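Local coordinates for protein beta-glucosidase (Chaetomella raphigera, PDB 6JXG) that probably hydrolyses terminal, non-reducing beta-D-glucosyl residues and releases beta-D-glucose, as a secreted glycoside hydrolase family 3 enzyme of cellulose breakdown, at residues T238-A243 and N273-Q278; A269-S272 and A277-R280; D248-G253 and Y261-N266. All coordinates share one frame; numbering follows the deposited sequence.

How the contacts relate
All three contacts lie in the TIM-barrel-type N-terminal family region and gather round helix 265-272 and the glycosylated loop that follows it, yet their chemistry follows their depth. Contact 3 is buried: an indole and a tyrosine ring pack on backbone atoms and an alanine methyl, with water bridging the two backbones. Contact 1 is partly buried and pairs aliphatic groups of helix 239-245 with the loop that carries the glycan. Contact 2, at the surface, is a light brush of isoleucine against a glutamine. Contacts 1 and 2 share Ala277 and Gln278. Thr239 ties contact 1 to Leu262 and Trp263 of contact 3, while a salt bridge from Arg280 to Asp248 links contacts 2 and 3.

Contact 1 (T238-A243 and N273-Q278). With NAG (2-acetamido-2-deoxy-beta-D-glucopyranose), chain C.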
loop_
_atom_site.group_PDB
_atom_site.type_symbol
_atom_site.label_atom_id
_atom_site.label_comp_id
_atom_site.label_asym_id
_atom_site.label_seq_id
_atom_site.Cartn_x
_atom_site.Cartn_y
_atom_site.Cartn_z
ATOM N N THR A 238 22.281 10.159 15.519
ATOM C CA THR A 238 23.224 11.192 15.963
ATOM C C THR A 238 22.675 12.589 15.772
ATOM O O THR A 238 21.821 12.814 14.923
ATOM C CB THR A 238 24.562 11.091 15.166
ATOM O OG1 THR A 238 24.430 11.602 13.838
ATOM C CG2 THR A 238 25.025 9.645 15.094
ATOM N N THR A 239 23.203 13.539 16.522
ATOM C CA THR A 239 22.851 14.935 16.318
ATOM C C THR A 239 23.314 15.442 14.916
ATOM O O THR A 239 22.538 15.978 14.085
ATOM C CB THR A 239 23.502 15.810 17.417
ATOM O OG1 THR A 239 23.013 15.431 18.676
ATOM C CG2 THR A 239 23.225 17.311 17.173
ATOM N N ILE A 240 24.614 15.340 14.688
ATOM C CA ILE A 240 25.260 15.980 13.547
ATOM C C ILE A 240 24.968 15.170 12.264
ATOM O O ILE A 240 24.678 15.750 11.241
ATOM C CB ILE A 240 26.822 16.043 13.749
ATOM C CG1 ILE A 240 27.161 16.951 14.916
ATOM C CG2 ILE A 240 27.526 16.481 12.470
ATOM C CD1 ILE A 240 28.557 16.683 15.498
ATOM N N GLY A 241 25.052 13.837 12.361
ATOM C CA GLY A 241 24.839 12.968 11.191
ATOM C C GLY A 241 23.526 13.195 10.525
ATOM O O GLY A 241 23.472 13.402 9.305
ATOM N N SER A 242 22.462 13.167 11.332
ATOM C CA SER A 242 21.136 13.311 10.805
ATOM C C SER A 242 20.902 14.697 10.182
ATOM O O SER A 242 20.342 14.797 9.094
ATOM C CB SER A 242 20.085 13.005 11.882
ATOM O OG SER A 242 20.228 13.814 13.036
ATOM N N ALA A 243 21.214 15.772 10.913
ATOM C CA ALA A 243 21.076 17.110 10.370
ATOM C C ALA A 243 21.761 17.235 9.013
ATOM O O ALA A 243 21.183 17.761 8.040
ATOM C CB ALA A 243 21.633 18.154 11.353
ATOM N N ASN A 273 28.967 25.105 17.873
ATOM C CA ASN A 273 30.330 24.549 17.763
ATOM C C ASN A 273 30.856 24.274 16.331
ATOM O O ASN A 273 31.891 23.699 16.157
ATOM C CB ASN A 273 30.500 23.363 18.720
ATOM C CG ASN A 273 29.866 22.077 18.217
ATOM O OD1 ASN A 273 29.554 21.914 17.032
ATOM N ND2 ASN A 273 29.702 21.125 19.150
ATOM N N GLY A 274 30.110 24.672 15.313
ATOM C CA GLY A 274 30.552 24.661 13.920
ATOM C C GLY A 274 30.356 23.357 13.195
ATOM O O GLY A 274 30.832 23.219 12.098
ATOM N N THR A 275 29.708 22.364 13.770
ATOM C CA THR A 275 29.615 21.037 13.115
ATOM C C THR A 275 28.351 20.923 12.225
ATOM O O THR A 275 28.290 20.077 11.334
ATOM C CB THR A 275 29.611 19.894 14.139
ATOM O OG1 THR A 275 28.660 20.156 15.165
ATOM C CG2 THR A 275 30.976 19.685 14.799
ATOM N N VAL A 276 27.350 21.752 12.469
ATOM C CA VAL A 276 26.128 21.883 11.636
ATOM C C VAL A 276 25.981 23.372 11.286
ATOM O O VAL A 276 26.039 24.216 12.142
ATOM C CB VAL A 276 24.859 21.447 12.395
ATOM C CG1 VAL A 276 23.624 21.678 11.570
ATOM C CG2 VAL A 276 24.912 19.925 12.737
ATOM N N ALA A 277 25.734 23.670 10.039
ATOM C CA ALA A 277 25.506 25.018 9.613
ATOM C C ALA A 277 24.138 25.548 10.009
ATOM O O ALA A 277 23.137 24.839 9.945
ATOM C CB ALA A 277 25.638 25.101 8.139
ATOM N N GLN A 278 24.113 26.788 10.467
ATOM C CA GLN A 278 22.834 27.500 10.646
ATOM C C GLN A 278 21.930 27.340 9.440
ATOM O O GLN A 278 20.738 27.163 9.622
ATOM C CB GLN A 278 23.075 29.004 10.840
ATOM C CG GLN A 278 21.788 29.862 11.034
ATOM C CD GLN A 278 21.099 29.513 12.331
ATOM O OE1 GLN A 278 21.761 29.283 13.332
ATOM N NE2 GLN A 278 19.775 29.397 12.311
HETATM C C1 NAG C . 29.170 19.809 18.925
HETATM C C2 NAG C . 30.237 18.848 19.522
HETATM C C3 NAG C . 29.710 17.434 19.532
HETATM C C4 NAG C . 28.297 17.362 20.089
HETATM C C5 NAG C . 27.357 18.397 19.429
HETATM C C6 NAG C . 25.915 18.436 20.024
HETATM C C7 NAG C . 32.518 19.587 19.123
HETATM C C8 NAG C . 33.767 19.480 18.262
HETATM N N2 NAG C . 31.492 18.805 18.783
HETATM O O3 NAG C . 30.570 16.557 20.263
HETATM O O4 NAG C . 27.915 16.016 19.874
HETATM O O5 NAG C . 27.911 19.694 19.580
HETATM O O6 NAG C . 26.016 18.543 21.415
HETATM O O7 NAG C . 32.413 20.399 20.057
#
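Ile240, in the first turn of helix 239-245, and Val276, in the loop after helix 265-272, bring their CA atoms to 6.3 Å, the nearest backbone approach of the two segments. Val276 turns its CG2 methyl into this space, 4.0 Å from Ile240 CA, and the same methyl reaches Ala243 CB at 4.0 Å, so one branch bridges residues almost a turn apart. The Ile240 side chain crosses that of Thr275 at about a right angle, its CD1 lying 3.5 Å from Thr275 OG1 and 3.6 Å from Thr275 CB. The loop is itself a compact motif: helix 265-272 ends in a Schellman motif with Gly274, at positive phi, as its C-prime residue, overlaid by an Asx turn at Asn273. Asn273 OD1 accepts from Thr275 OG1 at 2.7 Å and from Thr275 N at 3.3 Å, both donors lying in the carbonyl plane; Thr275 OG1 also has Ala270 O within hydrogen-bonding reach. With CG set between the backbone N and the carbonyl carbon (chi1 78°), the amide folds over its own turn, and the two bonds probably help hold its rotation. Asn273, Gly274 and Thr275 form an N-glycosylation sequon, and the sugar is in place, Asn273 ND2 being bonded covalently to NAG C1 at 1.4 Å. At the start of helix 239-245, Thr238 OG1 caps through a weak bond from Gly241 N.

Contact 2 (A269-S272 and A277-R280); sequences AAIS and AQSR. With NAG (2-acetamido-2-deoxy-beta-D-glucopyranose), chain C.
The carboxamide of Gln278 is the flat group that meets Ile271, and it does so through its oxygen: OE1 stands 3.7 Å from Ile271 CG2 and 4.0 Å from Ile271 CD1. The setting is a helix-loop-helix connection in the TIM-barrel-type N-terminal region of the family 3 fold, in which the last turn of helix 265-272 faces the first turn of helix 278-294 across a short linker. Ile271 and Ala277 mark the nearest backbone approach, with their CA atoms 5.7 Å apart. Ile271 carries the contact from the first helix. Its CG2 methyl leans over the start of the second, lying 3.8 Å from the backbone N of Gln278, and its CG1 passes more loosely by Ala277 O. Gln278 leaves its backbone with CG opposite N (chi1 180°) and then bends at the next bond (chi2 66°), which brings the end of the chain back toward the isoleucine. The hydrogen bonds of NE2 to Asp282, one turn further along, and to Asn22 probably hold the amide in this rotation, so the oxygen rather than the nitrogen faces the methyl groups. The contact sets methyl groups against an amide oxygen and amounts to light surface packing. Arg280 sets out toward the first helix, but its guanidinium leads away to salt bridges with Asp248 and Asp283. On the earlier helix the glycan comes close to the backbone at Ala270, whose CA is 3.6 Å from NAG O5. Ala277 occupies the N-cap position, and its carbonyl O receives Arg280 N at 2.9 Å.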
loop_
_atom_site.group_PDB
_atom_site.type_symbol
_atom_site.label_atom_id
_atom_site.label_comp_id
_atom_site.label_asym_id
_atom_site.label_seq_id
_atom_site.Cartn_x
_atom_site.Cartn_y
_atom_site.Cartn_z
ATOM N N ALA A 269 23.657 23.547 20.012
ATOM C CA ALA A 269 25.042 23.339 20.370
ATOM C C ALA A 269 25.905 22.965 19.151
ATOM O O ALA A 269 27.009 23.431 19.015
ATOM C CB ALA A 269 25.129 22.250 21.454
ATOM N N ALA A 270 25.401 22.090 18.273
ATOM C CA ALA A 270 26.144 21.654 17.101
ATOM C C ALA A 270 26.350 22.867 16.160
ATOM O O ALA A 270 27.310 22.956 15.439
ATOM C CB ALA A 270 25.373 20.575 16.365
ATOM N N ILE A 271 25.389 23.772 16.142
ATOM C CA ILE A 271 25.520 24.927 15.289
ATOM C C ILE A 271 26.575 25.854 15.904
ATOM O O ILE A 271 27.463 26.352 15.178
ATOM C CB ILE A 271 24.193 25.705 15.113
ATOM C CG1 ILE A 271 23.148 24.822 14.382
ATOM C CG2 ILE A 271 24.483 26.961 14.277
ATOM C CD1 ILE A 271 21.762 25.382 14.236
ATOM N N SER A 272 26.466 26.058 17.206
ATOM C CA SER A 272 27.401 26.929 17.960
ATOM C C SER A 272 28.803 26.438 17.852
ATOM O O SER A 272 29.753 27.242 17.754
ATOM C CB SER A 272 27.074 26.946 19.460
ATOM O OG SER A 272 25.863 27.580 19.676
ATOM N N ALA A 277 25.734 23.670 10.039
ATOM C CA ALA A 277 25.506 25.018 9.613
ATOM C C ALA A 277 24.138 25.548 10.009
ATOM O O ALA A 277 23.137 24.839 9.945
ATOM C CB ALA A 277 25.638 25.101 8.139
ATOM N N GLN A 278 24.113 26.788 10.467
ATOM C CA GLN A 278 22.834 27.500 10.646
ATOM C C GLN A 278 21.930 27.340 9.440
ATOM O O GLN A 278 20.738 27.163 9.622
ATOM C CB GLN A 278 23.075 29.004 10.840
ATOM C CG GLN A 278 21.788 29.862 11.034
ATOM C CD GLN A 278 21.099 29.513 12.331
ATOM O OE1 GLN A 278 21.761 29.283 13.332
ATOM N NE2 GLN A 278 19.775 29.397 12.311
ATOM N N SER A 279 22.489 27.408 8.227
ATOM C CA SER A 279 21.717 27.271 7.014
ATOM C C SER A 279 20.942 25.919 6.935
ATOM O O SER A 279 19.849 25.830 6.303
ATOM C CB SER A 279 22.622 27.415 5.808
ATOM O OG SER A 279 23.540 26.331 5.785
ATOM N N ARG A 280 21.490 24.906 7.580
ATOM C CA ARG A 280 20.880 23.573 7.563
ATOM C C ARG A 280 19.611 23.600 8.413
ATOM O O ARG A 280 18.521 23.178 7.972
ATOM C CB ARG A 280 21.877 22.475 8.001
ATOM C CG ARG A 280 21.288 21.009 7.944
ATOM C CD ARG A 280 21.119 20.470 6.516
ATOM N NE ARG A 280 19.794 20.712 6.017
ATOM C CZ ARG A 280 18.708 20.040 6.454
ATOM N NH1 ARG A 280 18.832 19.027 7.285
ATOM N NH2 ARG A 280 17.514 20.355 6.002
HETATM C C1 NAG C . 29.170 19.809 18.925
HETATM C C2 NAG C . 30.237 18.848 19.522
HETATM C C3 NAG C . 29.710 17.434 19.532
HETATM C C4 NAG C . 28.297 17.362 20.089
HETATM C C5 NAG C . 27.357 18.397 19.429
HETATM C C6 NAG C . 25.915 18.436 20.024
HETATM C C7 NAG C . 32.518 19.587 19.123
HETATM C C8 NAG C . 33.767 19.480 18.262
HETATM N N2 NAG C . 31.492 18.805 18.783
HETATM O O3 NAG C . 30.570 16.557 20.263
HETATM O O4 NAG C . 27.915 16.016 19.874
HETATM O O5 NAG C . 27.911 19.694 19.580
HETATM O O6 NAG C . 26.016 18.543 21.415
HETATM O O7 NAG C . 32.413 20.399 20.057
#

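Contact 3 (D248-G253 and Y261-N266); sequences DVAMPG and YLWGSN. With NAG (2-acetamido-2-deoxy-beta-D-glucopyranose), chain C.
Asp248 meets Trp263 through its backbone: its carbonyl O lies 3.6 Å from Trp263 CZ3, at the indole edge and near the ring plane, while its carboxylate is held by Lys220, Arg280 and the backbone N of Val229. Val249 N approaches the same edge. Ala250 then directs its methyl toward the indole, CB standing 3.8 Å from Trp263 CE3. This run of chain lies beside strand 228-231 of the TIM-barrel-type sheet, its backbone bonded to Val229 and Ser231 and, at Ala250, to Val29 and Gly31. The tryptophan sits between it and helix 239-245, where its NE1 donates to Thr239 O. With an alanine here in place of Trp263, the methyl of Ala250 would probably face a gap, and Thr239 O would be likely to lose its indole donor. Past the cis Met251-Pro252 peptide, Gly253 O sits 3.3 Å from Tyr261 CD1. It also accepts from water 1 at 2.7 Å, and that water takes the N-H of Trp263 at 3.1 Å, joining the two backbones. Within the second segment, Asn266 ND2 gives Tyr261 O a nearly straight bond of 2.9 Å (171°), the donor somewhat tilted from the carbonyl plane, and Asn266 OD1 accepts from NAG O6 at 3.0 Å.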
loop_
_atom_site.group_PDB
_atom_site.type_symbol
_atom_site.label_atom_id
_atom_site.label_comp_id
_atom_site.label_asym_id
_atom_site.label_seq_id
_atom_site.Cartn_x
_atom_site.Cartn_y
_atom_site.Cartn_z
ATOM N N ASP A 248 14.823 16.534 8.515
ATOM C CA ASP A 248 14.184 17.819 8.899
ATOM C C ASP A 248 13.428 17.787 10.195
ATOM O O ASP A 248 13.347 18.825 10.885
ATOM C CB ASP A 248 13.272 18.309 7.809
ATOM C CG ASP A 248 14.009 18.469 6.473
ATOM O OD1 ASP A 248 15.055 19.192 6.468
ATOM O OD2 ASP A 248 13.557 17.889 5.450
ATOM N N VAL A 249 12.880 16.644 10.550
ATOM C CA VAL A 249 12.129 16.511 11.784
ATOM C C VAL A 249 12.453 15.197 12.501
ATOM O O VAL A 249 12.396 14.119 11.900
ATOM C CB VAL A 249 10.610 16.515 11.531
ATOM C CG1 VAL A 249 9.820 16.451 12.848
ATOM C CG2 VAL A 249 10.201 17.756 10.753
ATOM N N ALA A 250 12.770 15.302 13.792
ATOM C CA ALA A 250 13.118 14.144 14.594
ATOM C C ALA A 250 11.950 13.710 15.440
ATOM O O ALA A 250 11.560 14.445 16.338
ATOM C CB ALA A 250 14.324 14.427 15.489
ATOM N N MET A 251 11.407 12.540 15.155
ATOM C CA MET A 251 10.283 12.038 15.918
ATOM C C MET A 251 10.641 10.721 16.625
ATOM O O MET A 251 11.273 9.902 16.016
ATOM C CB MET A 251 9.117 11.766 14.953
ATOM C CG MET A 251 8.398 13.025 14.530
ATOM S SD MET A 251 7.477 13.693 15.957
ATOM C CE MET A 251 7.697 15.434 15.638
ATOM N N PRO A 252 10.068 10.426 17.822
ATOM C CA PRO A 252 9.172 11.376 18.546
ATOM C C PRO A 252 9.889 12.509 19.241
ATOM O O PRO A 252 9.219 13.336 19.940
ATOM C CB PRO A 252 8.476 10.489 19.573
ATOM C CG PRO A 252 9.436 9.360 19.824
ATOM C CD PRO A 252 10.144 9.107 18.501
ATOM N N GLY A 253 11.243 12.570 19.055
ATOM C CA GLY A 253 12.123 13.612 19.623
ATOM C C GLY A 253 13.148 13.029 20.600
ATOM O O GLY A 253 14.345 13.427 20.598
ATOM N N TYR A 261 17.196 14.176 23.992
ATOM C CA TYR A 261 16.902 14.774 22.678
ATOM C C TYR A 261 18.207 15.054 21.899
ATOM O O TYR A 261 19.040 15.897 22.318
ATOM C CB TYR A 261 16.087 16.080 22.837
ATOM C CG TYR A 261 14.776 15.879 23.497
ATOM C CD1 TYR A 261 13.604 15.748 22.772
ATOM C CD2 TYR A 261 14.705 15.772 24.889
ATOM C CE1 TYR A 261 12.398 15.540 23.415
ATOM C CE2 TYR A 261 13.519 15.530 25.545
ATOM C CZ TYR A 261 12.352 15.456 24.826
ATOM O OH TYR A 261 11.189 15.248 25.532
ATOM N N LEU A 262 18.414 14.298 20.841
ATOM C CA LEU A 262 19.637 14.482 20.009
ATOM C C LEU A 262 19.635 15.799 19.305
ATOM O O LEU A 262 20.680 16.333 18.966
ATOM C CB LEU A 262 19.792 13.335 18.978
ATOM C CG LEU A 262 20.246 12.028 19.626
ATOM C CD1 LEU A 262 20.015 10.795 18.789
ATOM C CD2 LEU A 262 21.732 12.126 19.963
ATOM N N TRP A 263 18.445 16.361 19.108
ATOM C CA TRP A 263 18.319 17.732 18.551
ATOM C C TRP A 263 17.926 18.707 19.715
ATOM O O TRP A 263 18.637 18.711 20.714
ATOM C CB TRP A 263 17.412 17.757 17.342
ATOM C CG TRP A 263 18.073 17.326 16.070
ATOM C CD1 TRP A 263 19.375 16.865 15.886
ATOM C CD2 TRP A 263 17.457 17.261 14.768
ATOM N NE1 TRP A 263 19.608 16.589 14.547
ATOM C CE2 TRP A 263 18.431 16.784 13.856
ATOM C CE3 TRP A 263 16.189 17.519 14.308
ATOM C CZ2 TRP A 263 18.162 16.625 12.508
ATOM C CZ3 TRP A 263 15.908 17.352 12.959
ATOM C CH2 TRP A 263 16.902 16.975 12.054
ATOM N N GLY A 264 16.869 19.505 19.636
ATOM C CA GLY A 264 16.624 20.443 20.713
ATOM C C GLY A 264 17.879 21.336 20.932
ATOM O O GLY A 264 18.569 21.731 19.941
ATOM N N SER A 265 18.230 21.547 22.205
ATOM C CA SER A 265 19.436 22.296 22.578
ATOM C C SER A 265 20.676 21.642 22.051
ATOM O O SER A 265 21.631 22.328 21.855
ATOM C CB SER A 265 19.701 22.306 24.076
ATOM O OG SER A 265 18.645 22.812 24.756
ATOM N N ASN A 266 20.714 20.323 21.971
ATOM C CA ASN A 266 21.840 19.677 21.327
ATOM C C ASN A 266 22.111 20.099 19.884
ATOM O O ASN A 266 23.246 20.276 19.528
ATOM C CB ASN A 266 21.705 18.172 21.360
ATOM C CG ASN A 266 22.407 17.559 22.533
ATOM O OD1 ASN A 266 23.489 17.981 22.897
ATOM N ND2 ASN A 266 21.783 16.583 23.152
HETATM C C1 NAG C . 29.170 19.809 18.925
HETATM C C2 NAG C . 30.237 18.848 19.522
HETATM C C3 NAG C . 29.710 17.434 19.532
HETATM C C4 NAG C . 28.297 17.362 20.089
HETATM C C5 NAG C . 27.357 18.397 19.429
HETATM C C6 NAG C . 25.915 18.436 20.024
HETATM C C7 NAG C . 32.518 19.587 19.123
HETATM C C8 NAG C . 33.767 19.480 18.262
HETATM N N2 NAG C . 31.492 18.805 18.783
HETATM O O3 NAG C . 30.570 16.557 20.263
HETATM O O4 NAG C . 27.915 16.016 19.874
HETATM O O5 NAG C . 27.911 19.694 19.580
HETATM O O6 NAG C . 26.016 18.543 21.415
HETATM O O7 NAG C . 32.413 20.399 20.057
HETATM O O HOH W 1 15.959 14.598 18.788
HETATM O O HOH W 2 17.265 11.629 21.061
#